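Local coordinates for DNA endonuclease I-CeuI (Chlamydomonas eugametos, PDB 2EX5), which is a homodimeric, intron-encoded homing endonuclease that recognises a degenerate 17-19 base-pair DNA sequence and makes a staggered cut near the intron insertion site, at residues C[58-63]-C[144-149]; C[157-162]-C[179-184]; C[184-187]-C[193-196]. The protein carries 1 engineered substitution. All blocks are in the same frame, centred on the assembly; numbering follows the deposited sequence.

Interaction 1: residues C[58-63]-C[144-149]; sequences FLEGEA and FSSPEK. With CA (calcium ion), chain E; nucleotides of chain B; nucleotides of chain A.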
# COMPACT_ATOMS: atom_id res chain seq x y z
N PHE C 58 -6.18 2.42 -3.40
CA PHE C 58 -4.86 1.89 -3.75
C PHE C 58 -3.75 2.99 -3.61
O PHE C 58 -2.65 2.70 -3.22
CB PHE C 58 -4.95 1.46 -5.19
CG PHE C 58 -3.72 0.87 -5.71
CD1 PHE C 58 -3.37 -0.40 -5.33
CD2 PHE C 58 -2.92 1.56 -6.59
CE1 PHE C 58 -2.26 -0.96 -5.85
CE2 PHE C 58 -1.77 1.01 -7.04
CZ PHE C 58 -1.46 -0.23 -6.66
N LEU C 59 -4.08 4.21 -4.06
CA LEU C 59 -3.18 5.30 -4.09
C LEU C 59 -2.89 5.84 -2.69
O LEU C 59 -1.75 6.34 -2.44
CB LEU C 59 -3.81 6.44 -4.91
CG LEU C 59 -4.02 6.37 -6.44
CD1 LEU C 59 -4.37 7.84 -6.89
CD2 LEU C 59 -2.78 5.81 -7.10
N GLU C 60 -3.90 5.81 -1.81
CA GLU C 60 -3.70 6.08 -0.39
C GLU C 60 -2.61 5.15 0.16
O GLU C 60 -1.82 5.56 0.95
CB GLU C 60 -5.00 5.96 0.41
CG GLU C 60 -4.93 6.04 1.89
CD GLU C 60 -4.91 7.45 2.40
OE1 GLU C 60 -4.83 7.57 3.68
OE2 GLU C 60 -4.94 8.41 1.54
N GLY C 61 -2.59 3.92 -0.35
CA GLY C 61 -1.63 2.90 -0.06
C GLY C 61 -0.26 3.02 -0.70
O GLY C 61 0.70 2.81 0.01
N GLU C 62 -0.16 3.31 -2.01
CA GLU C 62 1.03 2.98 -2.78
C GLU C 62 1.62 4.20 -3.55
O GLU C 62 2.65 4.09 -4.23
CB GLU C 62 0.68 1.90 -3.81
CG GLU C 62 0.01 0.60 -3.31
CD GLU C 62 1.00 -0.38 -2.80
OE1 GLU C 62 1.86 0.06 -2.05
OE2 GLU C 62 0.97 -1.58 -3.15
N ALA C 63 0.89 5.31 -3.54
CA ALA C 63 1.21 6.51 -4.34
C ALA C 63 1.89 7.52 -3.42
O ALA C 63 1.83 7.43 -2.20
CB ALA C 63 -0.09 7.11 -4.88
N PHE C 144 -11.86 9.78 2.27
CA PHE C 144 -11.49 8.62 3.07
C PHE C 144 -10.04 8.67 3.53
O PHE C 144 -9.53 7.75 4.15
CB PHE C 144 -11.76 7.34 2.25
CG PHE C 144 -13.00 7.40 1.38
CD1 PHE C 144 -14.27 7.11 1.90
CD2 PHE C 144 -12.92 7.76 0.06
CE1 PHE C 144 -15.44 7.11 1.08
CE2 PHE C 144 -14.09 7.79 -0.77
CZ PHE C 144 -15.32 7.42 -0.24
N SER C 145 -9.33 9.74 3.24
CA SER C 145 -7.95 9.80 3.52
C SER C 145 -7.61 10.22 4.96
O SER C 145 -8.42 10.83 5.66
CB SER C 145 -7.31 10.78 2.52
OG SER C 145 -5.94 10.51 2.36
N SER C 146 -6.40 9.87 5.39
CA SER C 146 -5.87 10.27 6.73
C SER C 146 -5.61 11.75 6.74
O SER C 146 -5.36 12.33 5.70
CB SER C 146 -4.56 9.49 7.10
OG SER C 146 -3.47 10.01 6.33
N PRO C 147 -5.73 12.39 7.92
CA PRO C 147 -5.31 13.78 8.00
C PRO C 147 -4.00 14.17 7.34
O PRO C 147 -3.96 15.19 6.68
CB PRO C 147 -5.31 14.05 9.54
CG PRO C 147 -6.58 13.25 10.00
CD PRO C 147 -6.40 11.95 9.17
N GLU C 148 -2.89 13.46 7.60
CA GLU C 148 -1.62 13.76 6.94
C GLU C 148 -1.73 13.80 5.43
O GLU C 148 -1.13 14.62 4.82
CB GLU C 148 -0.58 12.70 7.28
CG GLU C 148 0.78 13.24 6.96
CD GLU C 148 1.84 12.22 6.95
OE1 GLU C 148 1.54 11.06 7.37
OE2 GLU C 148 2.98 12.59 6.53
N LYS C 149 -2.45 12.86 4.83
CA LYS C 149 -2.33 12.69 3.36
C LYS C 149 -3.14 13.80 2.74
O LYS C 149 -2.70 14.36 1.79
CB LYS C 149 -2.80 11.27 2.85
CG LYS C 149 -1.75 10.21 2.44
CD LYS C 149 -0.64 10.00 3.38
CE LYS C 149 0.65 9.54 2.66
NZ LYS C 149 0.64 8.11 2.30
CA CA E . 1.93 -0.12 0.33
P DG B 16 4.47 1.87 0.38
OP1 DG B 16 5.62 2.29 1.18
OP2 DG B 16 3.25 1.48 1.12
O5' DG B 16 4.16 2.92 -0.83
C5' DG B 16 4.09 4.32 -0.86
C4' DG B 16 5.39 4.96 -0.25
O4' DG B 16 6.72 4.45 -0.59
C3' DG B 16 5.52 6.39 -0.57
O3' DG B 16 5.63 6.96 0.84
C2' DG B 16 6.72 6.45 -1.53
C1' DG B 16 7.67 5.42 -0.94
N9 DG B 16 8.66 4.85 -1.94
C8 DG B 16 8.37 4.32 -3.20
N7 DG B 16 9.40 3.98 -3.90
C5 DG B 16 10.47 4.26 -3.05
C6 DG B 16 11.86 4.04 -3.21
O6 DG B 16 12.36 3.57 -4.26
N1 DG B 16 12.67 4.49 -2.12
C2 DG B 16 12.09 5.08 -0.99
N2 DG B 16 12.79 5.48 0.09
N3 DG B 16 10.80 5.17 -0.84
C4 DG B 16 10.05 4.78 -1.88
P DG B 15 4.86 -3.77 -3.82
OP1 DG B 15 3.78 -3.65 -2.76
OP2 DG B 15 4.58 -4.47 -5.10
O5' DG B 15 5.05 -2.20 -4.15
C5' DG B 15 5.85 -1.19 -3.60
C4' DG B 15 5.67 -0.86 -2.14
O4' DG B 15 7.06 -1.03 -1.87
C3' DG B 15 5.28 0.61 -1.85
O3' DG B 15 4.88 0.57 -0.52
C2' DG B 15 6.54 1.31 -2.18
C1' DG B 15 7.53 0.26 -1.65
N9 DG B 15 8.89 0.26 -2.12
C8 DG B 15 9.38 -0.26 -3.31
N7 DG B 15 10.64 -0.10 -3.46
C5 DG B 15 11.03 0.54 -2.26
C6 DG B 15 12.29 0.92 -1.86
O6 DG B 15 13.27 0.71 -2.53
N1 DG B 15 12.41 1.54 -0.63
C2 DG B 15 11.31 1.75 0.15
N2 DG B 15 11.61 2.30 1.32
N3 DG B 15 10.05 1.38 -0.17
C4 DG B 15 9.99 0.78 -1.41
P DG A 16 3.28 -2.77 1.56
OP1 DG A 16 4.62 -3.40 1.52
OP2 DG A 16 2.63 -2.24 0.23
O5' DG A 16 2.22 -3.60 2.48
C5' DG A 16 1.80 -5.04 2.41
C4' DG A 16 2.94 -6.10 2.52
O4' DG A 16 3.94 -5.78 3.52
C3' DG A 16 2.60 -7.59 2.78
O3' DG A 16 3.26 -8.28 1.74
C2' DG A 16 3.19 -7.95 4.18
C1' DG A 16 4.34 -6.97 4.22
N9 DG A 16 4.64 -6.70 5.61
C8 DG A 16 3.87 -5.98 6.49
N7 DG A 16 4.38 -5.92 7.68
C5 DG A 16 5.56 -6.64 7.58
C6 DG A 16 6.53 -6.95 8.55
O6 DG A 16 6.58 -6.62 9.76
N1 DG A 16 7.54 -7.75 8.01
C2 DG A 16 7.63 -8.23 6.77
N2 DG A 16 8.70 -9.01 6.51
N3 DG A 16 6.74 -7.93 5.84
C4 DG A 16 5.72 -7.15 6.31
O HOH W 1 0.83 9.06 -0.41

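Interaction 2: residues C[157-162]-C[179-184]; sequences KALLEL and LPIWDQ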
# COMPACT_ATOMS: atom_id res chain seq x y z
N LYS C 157 -0.96 21.05 -3.94
CA LYS C 157 -1.79 21.97 -4.76
C LYS C 157 -1.37 23.43 -4.55
O LYS C 157 -1.40 24.25 -5.52
CB LYS C 157 -3.28 21.76 -4.43
CG LYS C 157 -4.26 22.65 -5.25
CD LYS C 157 -5.70 22.48 -4.66
CE LYS C 157 -6.82 23.02 -5.59
NZ LYS C 157 -8.30 22.58 -5.13
N ALA C 158 -0.98 23.79 -3.32
CA ALA C 158 -0.57 25.21 -3.01
C ALA C 158 0.68 25.54 -3.78
O ALA C 158 0.80 26.61 -4.32
CB ALA C 158 -0.32 25.37 -1.47
N LEU C 159 1.59 24.59 -3.89
CA LEU C 159 2.86 24.75 -4.65
C LEU C 159 2.63 24.91 -6.09
O LEU C 159 3.24 25.73 -6.71
CB LEU C 159 3.76 23.52 -4.59
CG LEU C 159 4.81 23.49 -3.52
CD1 LEU C 159 5.62 24.84 -3.41
CD2 LEU C 159 4.12 23.06 -2.31
N LEU C 160 1.75 24.07 -6.62
CA LEU C 160 1.46 24.11 -8.05
C LEU C 160 0.92 25.51 -8.42
O LEU C 160 1.24 26.02 -9.51
CB LEU C 160 0.50 22.96 -8.47
CG LEU C 160 0.87 21.54 -9.03
CD1 LEU C 160 2.24 21.09 -9.03
CD2 LEU C 160 -0.05 20.42 -8.57
N GLU C 161 0.15 26.15 -7.51
CA GLU C 161 -0.49 27.47 -7.83
C GLU C 161 0.53 28.55 -7.73
O GLU C 161 0.51 29.44 -8.52
CB GLU C 161 -1.71 27.78 -6.93
CG GLU C 161 -2.76 26.62 -6.88
CD GLU C 161 -4.08 26.94 -6.02
OE1 GLU C 161 -4.29 28.15 -5.66
OE2 GLU C 161 -4.89 25.98 -5.75
N LEU C 162 1.40 28.49 -6.73
CA LEU C 162 2.61 29.33 -6.65
C LEU C 162 3.45 29.29 -7.95
O LEU C 162 3.82 30.33 -8.46
CB LEU C 162 3.51 28.88 -5.47
CG LEU C 162 3.36 29.42 -4.02
CD1 LEU C 162 3.12 30.95 -3.89
CD2 LEU C 162 2.36 28.65 -3.16
N LEU C 179 9.74 27.38 -0.19
CA LEU C 179 10.65 26.50 0.54
C LEU C 179 10.04 25.97 1.85
O LEU C 179 10.20 24.76 2.19
CB LEU C 179 11.99 27.23 0.78
CG LEU C 179 13.25 26.91 -0.02
CD1 LEU C 179 13.03 25.91 -1.20
CD2 LEU C 179 14.09 28.14 -0.44
N PRO C 180 9.30 26.84 2.58
CA PRO C 180 8.64 26.34 3.79
C PRO C 180 7.61 25.27 3.54
O PRO C 180 7.45 24.41 4.35
CB PRO C 180 7.94 27.60 4.38
CG PRO C 180 8.74 28.76 3.91
CD PRO C 180 9.10 28.31 2.43
N ILE C 181 6.86 25.31 2.45
CA ILE C 181 5.97 24.15 2.15
C ILE C 181 6.79 22.90 1.84
O ILE C 181 6.48 21.81 2.35
CB ILE C 181 5.05 24.43 0.91
CG1 ILE C 181 4.02 25.52 1.22
CG2 ILE C 181 4.39 23.17 0.50
CD1 ILE C 181 3.62 26.28 -0.08
N TRP C 182 7.81 23.02 0.98
CA TRP C 182 8.74 21.89 0.77
C TRP C 182 9.23 21.23 2.03
O TRP C 182 9.20 20.02 2.19
CB TRP C 182 9.94 22.34 -0.07
CG TRP C 182 11.20 21.46 0.12
CD1 TRP C 182 11.43 20.25 -0.41
CD2 TRP C 182 12.40 21.82 0.83
NE1 TRP C 182 12.65 19.75 0.02
CE2 TRP C 182 13.30 20.75 0.70
CE3 TRP C 182 12.79 22.96 1.56
CZ2 TRP C 182 14.59 20.76 1.32
CZ3 TRP C 182 14.09 22.98 2.13
CH2 TRP C 182 14.95 21.89 2.02
N ASP C 183 9.74 22.09 2.94
CA ASP C 183 10.30 21.68 4.24
C ASP C 183 9.28 20.90 5.08
O ASP C 183 9.60 19.89 5.62
CB ASP C 183 10.67 22.98 5.06
CG ASP C 183 11.12 22.64 6.48
OD1 ASP C 183 12.08 21.86 6.59
OD2 ASP C 183 10.51 23.14 7.44
N GLN C 184 8.05 21.41 5.20
CA GLN C 184 6.93 20.74 5.98
C GLN C 184 6.53 19.38 5.35
O GLN C 184 6.15 18.42 6.05
CB GLN C 184 5.70 21.68 5.97
CG GLN C 184 5.76 22.86 6.92
CD GLN C 184 5.02 24.13 6.47
OE1 GLN C 184 5.52 25.27 6.68
NE2 GLN C 184 3.81 23.97 5.89

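Interaction 3: residues C[184-187]-C[193-196]; sequences QMRK and NEGF. With nucleotides of chain B.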
# COMPACT_ATOMS: atom_id res chain seq x y z
N GLN C 184 8.05 21.41 5.20
CA GLN C 184 6.93 20.74 5.98
C GLN C 184 6.53 19.38 5.35
O GLN C 184 6.15 18.42 6.05
CB GLN C 184 5.70 21.68 5.97
CG GLN C 184 5.76 22.86 6.92
CD GLN C 184 5.02 24.13 6.47
OE1 GLN C 184 5.52 25.27 6.68
NE2 GLN C 184 3.81 23.97 5.89
N MET C 185 6.65 19.26 4.03
CA MET C 185 6.30 17.95 3.40
C MET C 185 7.41 16.93 3.33
O MET C 185 7.19 15.75 2.85
CB MET C 185 5.76 18.14 2.00
CG MET C 185 4.68 19.18 1.93
SD MET C 185 4.18 19.36 0.23
CE MET C 185 3.46 17.68 -0.00
N ARG C 186 8.61 17.32 3.82
CA ARG C 186 9.71 16.34 3.76
C ARG C 186 9.49 15.06 4.50
O ARG C 186 8.96 15.04 5.59
CB ARG C 186 11.06 16.91 4.13
CG ARG C 186 11.49 18.03 3.26
CD ARG C 186 12.85 18.50 3.73
NE ARG C 186 13.91 17.53 3.44
CZ ARG C 186 15.19 17.79 3.61
NH1 ARG C 186 15.58 18.97 4.18
NH2 ARG C 186 16.06 16.86 3.26
N LYS C 187 9.93 13.94 3.96
CA LYS C 187 9.78 12.67 4.68
C LYS C 187 11.14 12.00 4.89
O LYS C 187 11.27 11.05 5.70
CB LYS C 187 9.01 11.74 3.77
CG LYS C 187 7.74 11.23 4.26
CD LYS C 187 6.74 12.23 4.36
CE LYS C 187 6.09 12.06 5.66
NZ LYS C 187 6.19 10.67 6.09
N ASN C 193 21.65 11.11 0.93
CA ASN C 193 21.50 11.79 -0.41
C ASN C 193 20.77 13.18 -0.47
O ASN C 193 20.66 13.78 -1.56
CB ASN C 193 20.99 10.82 -1.51
CG ASN C 193 19.50 10.41 -1.34
OD1 ASN C 193 18.81 10.04 -2.34
ND2 ASN C 193 19.01 10.46 -0.09
N GLU C 194 20.30 13.69 0.67
CA GLU C 194 19.43 14.85 0.70
C GLU C 194 20.13 16.01 0.04
O GLU C 194 21.36 16.10 0.09
CB GLU C 194 19.03 15.19 2.15
CG GLU C 194 20.24 15.71 3.02
CD GLU C 194 19.80 15.90 4.46
OE1 GLU C 194 18.57 15.98 4.71
OE2 GLU C 194 20.69 15.90 5.35
N GLY C 195 19.37 16.86 -0.67
CA GLY C 195 19.96 17.95 -1.38
C GLY C 195 20.26 19.09 -0.35
O GLY C 195 21.30 19.73 -0.50
N PHE C 196 19.33 19.37 0.59
CA PHE C 196 19.54 20.32 1.75
C PHE C 196 19.25 19.72 3.13
O PHE C 196 18.19 19.04 3.36
CB PHE C 196 18.88 21.70 1.58
CG PHE C 196 19.32 22.39 0.31
CD1 PHE C 196 18.65 22.15 -0.92
CD2 PHE C 196 20.43 23.24 0.31
CE1 PHE C 196 19.06 22.73 -2.07
CE2 PHE C 196 20.88 23.85 -0.88
CZ PHE C 196 20.20 23.60 -2.11
P DC B 19 15.92 15.43 -2.10
OP1 DC B 19 16.69 15.81 -0.88
OP2 DC B 19 15.07 16.57 -2.62
O5' DC B 19 16.86 14.85 -3.21
C5' DC B 19 17.63 13.71 -2.93
C4' DC B 19 18.64 13.59 -4.08
O4' DC B 19 17.99 12.86 -5.16
C3' DC B 19 19.06 14.90 -4.71
O3' DC B 19 20.50 14.77 -4.79
C2' DC B 19 18.34 14.94 -6.09
C1' DC B 19 18.08 13.46 -6.41
N1 DC B 19 16.72 13.11 -7.10
C2 DC B 19 16.75 12.40 -8.26
O2 DC B 19 17.86 12.10 -8.76
N3 DC B 19 15.56 12.12 -8.90
C4 DC B 19 14.39 12.50 -8.44
N4 DC B 19 13.30 12.13 -9.15
C5 DC B 19 14.33 13.22 -7.23
C6 DC B 19 15.50 13.51 -6.62
P DC B 18 10.10 13.23 0.41
OP1 DC B 18 11.04 13.76 1.41
OP2 DC B 18 8.68 13.59 0.51
O5' DC B 18 10.43 13.73 -1.06
C5' DC B 18 11.67 14.21 -1.70
C4' DC B 18 12.82 13.20 -1.67
O4' DC B 18 12.41 11.98 -2.32
C3' DC B 18 14.07 13.60 -2.44
O3' DC B 18 14.92 14.31 -1.55
C2' DC B 18 14.71 12.29 -2.96
C1' DC B 18 13.46 11.44 -3.10
N1 DC B 18 12.85 11.08 -4.50
C2 DC B 18 13.64 10.28 -5.30
O2 DC B 18 14.73 10.08 -4.82
N3 DC B 18 13.21 9.79 -6.54
C4 DC B 18 11.97 10.10 -6.91
N4 DC B 18 11.61 9.63 -8.11
C5 DC B 18 11.11 10.94 -6.12
C6 DC B 18 11.58 11.43 -4.91
P DA B 17 5.59 8.48 0.91
OP1 DA B 17 5.33 8.76 2.33
OP2 DA B 17 4.70 9.05 -0.16
O5' DA B 17 7.05 9.00 0.45
C5' DA B 17 8.25 8.73 1.32
C4' DA B 17 9.46 9.43 0.68
O4' DA B 17 9.81 8.59 -0.48
C3' DA B 17 9.14 10.77 0.09
O3' DA B 17 10.13 11.65 0.56
C2' DA B 17 9.26 10.50 -1.46
C1' DA B 17 10.24 9.35 -1.54
N9 DA B 17 10.37 8.59 -2.82
C8 DA B 17 9.42 8.30 -3.82
N7 DA B 17 9.90 7.61 -4.80
C5 DA B 17 11.28 7.45 -4.49
C6 DA B 17 12.39 6.83 -5.14
N6 DA B 17 12.38 6.23 -6.33
N1 DA B 17 13.60 6.86 -4.51
C2 DA B 17 13.71 7.49 -3.30
N3 DA B 17 12.74 8.08 -2.56
C4 DA B 17 11.55 8.04 -3.25

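Interaction 1: residues C[58-63]-C[144-149]
At the C-terminal end of the LAGLIDADG helix 49-62, beside the metal site, E60 spreads its carboxylate against the turn S145-S146 that leads into helix 147-164. The two oxygens are used separately. S145 OG donates to E60 OE2 in a bond modelled very short, at 2.5 Å, so its exact length is doubtful, while S146 N gives E60 OE1 a nearly straight bond of 3.3 Å (164°), arriving on the syn side but 32° out of the carboxylate plane. A bend at chi2 (84°) brings the E60 carboxylate round to the turn. K149 lies alongside, its CG 3.8 Å from E60 OE2, and its amine goes elsewhere: a water bridges K149 NZ, at 2.9 Å, to A63 O. S146 is the N-cap, with OG accepting weakly from K149 N, so the residue whose N-H holds E60 also caps the helix that begins at P147. Two residues on, E62 points away from this turn and binds calcium, probably in the place of the magnesium cofactor; E62 OE1 lies 2.4 Å from the ion. Phosphate oxygens of both DNA strands and E62 of the second subunit join the same ion. Around the contact, L59 packs on F136 and Y137 of helix 126-141, F58 and E62 on V87 of strand 79-90, and E60 on F54 of the second subunit's own LAGLIDADG helix.

Interaction 2: residues C[157-162]-C[179-184]
D183 N bonds to L179 O at 2.8 Å, closing the helical turn from which I181 projects at L159, A158 and L162. On the facing helix the matching turn is held by E161 N, which donates to K157 O at 3.2 Å. Between the two helices the contact is wholly apolar and centres on I181. Its CG1 branch stands anti to the carbonyl carbon (chi1 -67°) and carries CD1 out between its partners, 4.1 Å from L159 CD1 and 4.3 Å from A158 CB. L159 and I181 meet tip to tip, although the model crowds L159 CD2 against the other branch of I181, so that methyl's exact place is doubtful. An alanine at L159 lacks CG and both methyls and would probably leave I181 without its main partner, opening a gap between the helices next to I67 and I178. The segment axes come within 10.4 Å and run at 156°, nearly antiparallel. Helices 147-164 and 171-185 thus form an antiparallel helical hairpin lying on the sheet through L159, which touches I67, and W182, which touches I67 and T69, in keeping with the mixed alpha-beta fold of LAGLIDADG endonucleases.

Interaction 3: residues C[184-187]-C[193-196]
R186 stretches across to E194 and F196 and grips the backbone with two donors: NH1 bonds to F196 O at 2.7 Å, and NH2 reaches the same oxygen weakly at 3.0 Å. The carbonyl oxygen sits at the guanidinium edge near its plane, while the donor NH1 is tilted 31° from the carbonyl plane. NH2 has a second acceptor, E194 OE1 at 3.0 Å, in a weak hydrogen bond that is part of a salt bridge. Here the two side chains cross at about a right angle with their flat groups turned 60° apart, and the pair meets through NH2 and OE1 alone. E194 CB also lies in the guanidinium plane, 3.6 Å from NH2. A bend at chi3 (71°) turns the head of R186 to meet this loop. The oxygen E194 OE1 is shared with G190 N, a second bond that is likely to steady the carboxylate. Next come the phosphates. K187 N donates almost straight to DC18 OP1 of DNA chain B at 2.8 Å, and G195 N donates to DC19 OP1 of the same strand at 2.9 Å. K187 and G195 lie in the region 187-195 that interacts with DNA, and the R186 link joins the two backbone stretches that grasp successive phosphates; the positive guanidinium, set obliquely to the DC19 phosphate, may add to the attraction. Farther out, M185 O accepts from R152 and the M185 side chain packs on N155, both on helix 147-164, as well as on I67. On the other flank the F196 ring makes a cation-pi contact with K71, touches T69 of strand 63-71 and meets the ring of F205 on helix 199-206.

Overall arrangement
From the N terminus, interaction 1 is the first to open, at the end of helix 49-62, and it closes a loop of 80 residues that holds all four strands of the sheet and helices 94-104 and 126-141. Interaction 2 opens farther along helix 147-164, after interaction 1 has closed, and pairs that helix with 171-185 across a short connection. Interaction 3 starts at Q184, where interaction 2 ends, and closes a five-residue loop before helix 199-206. The three therefore follow in series without crossing. Spatial links remain: E148 of interaction 1 touches K187 of interaction 3, and W182 of interaction 2 packs on F196.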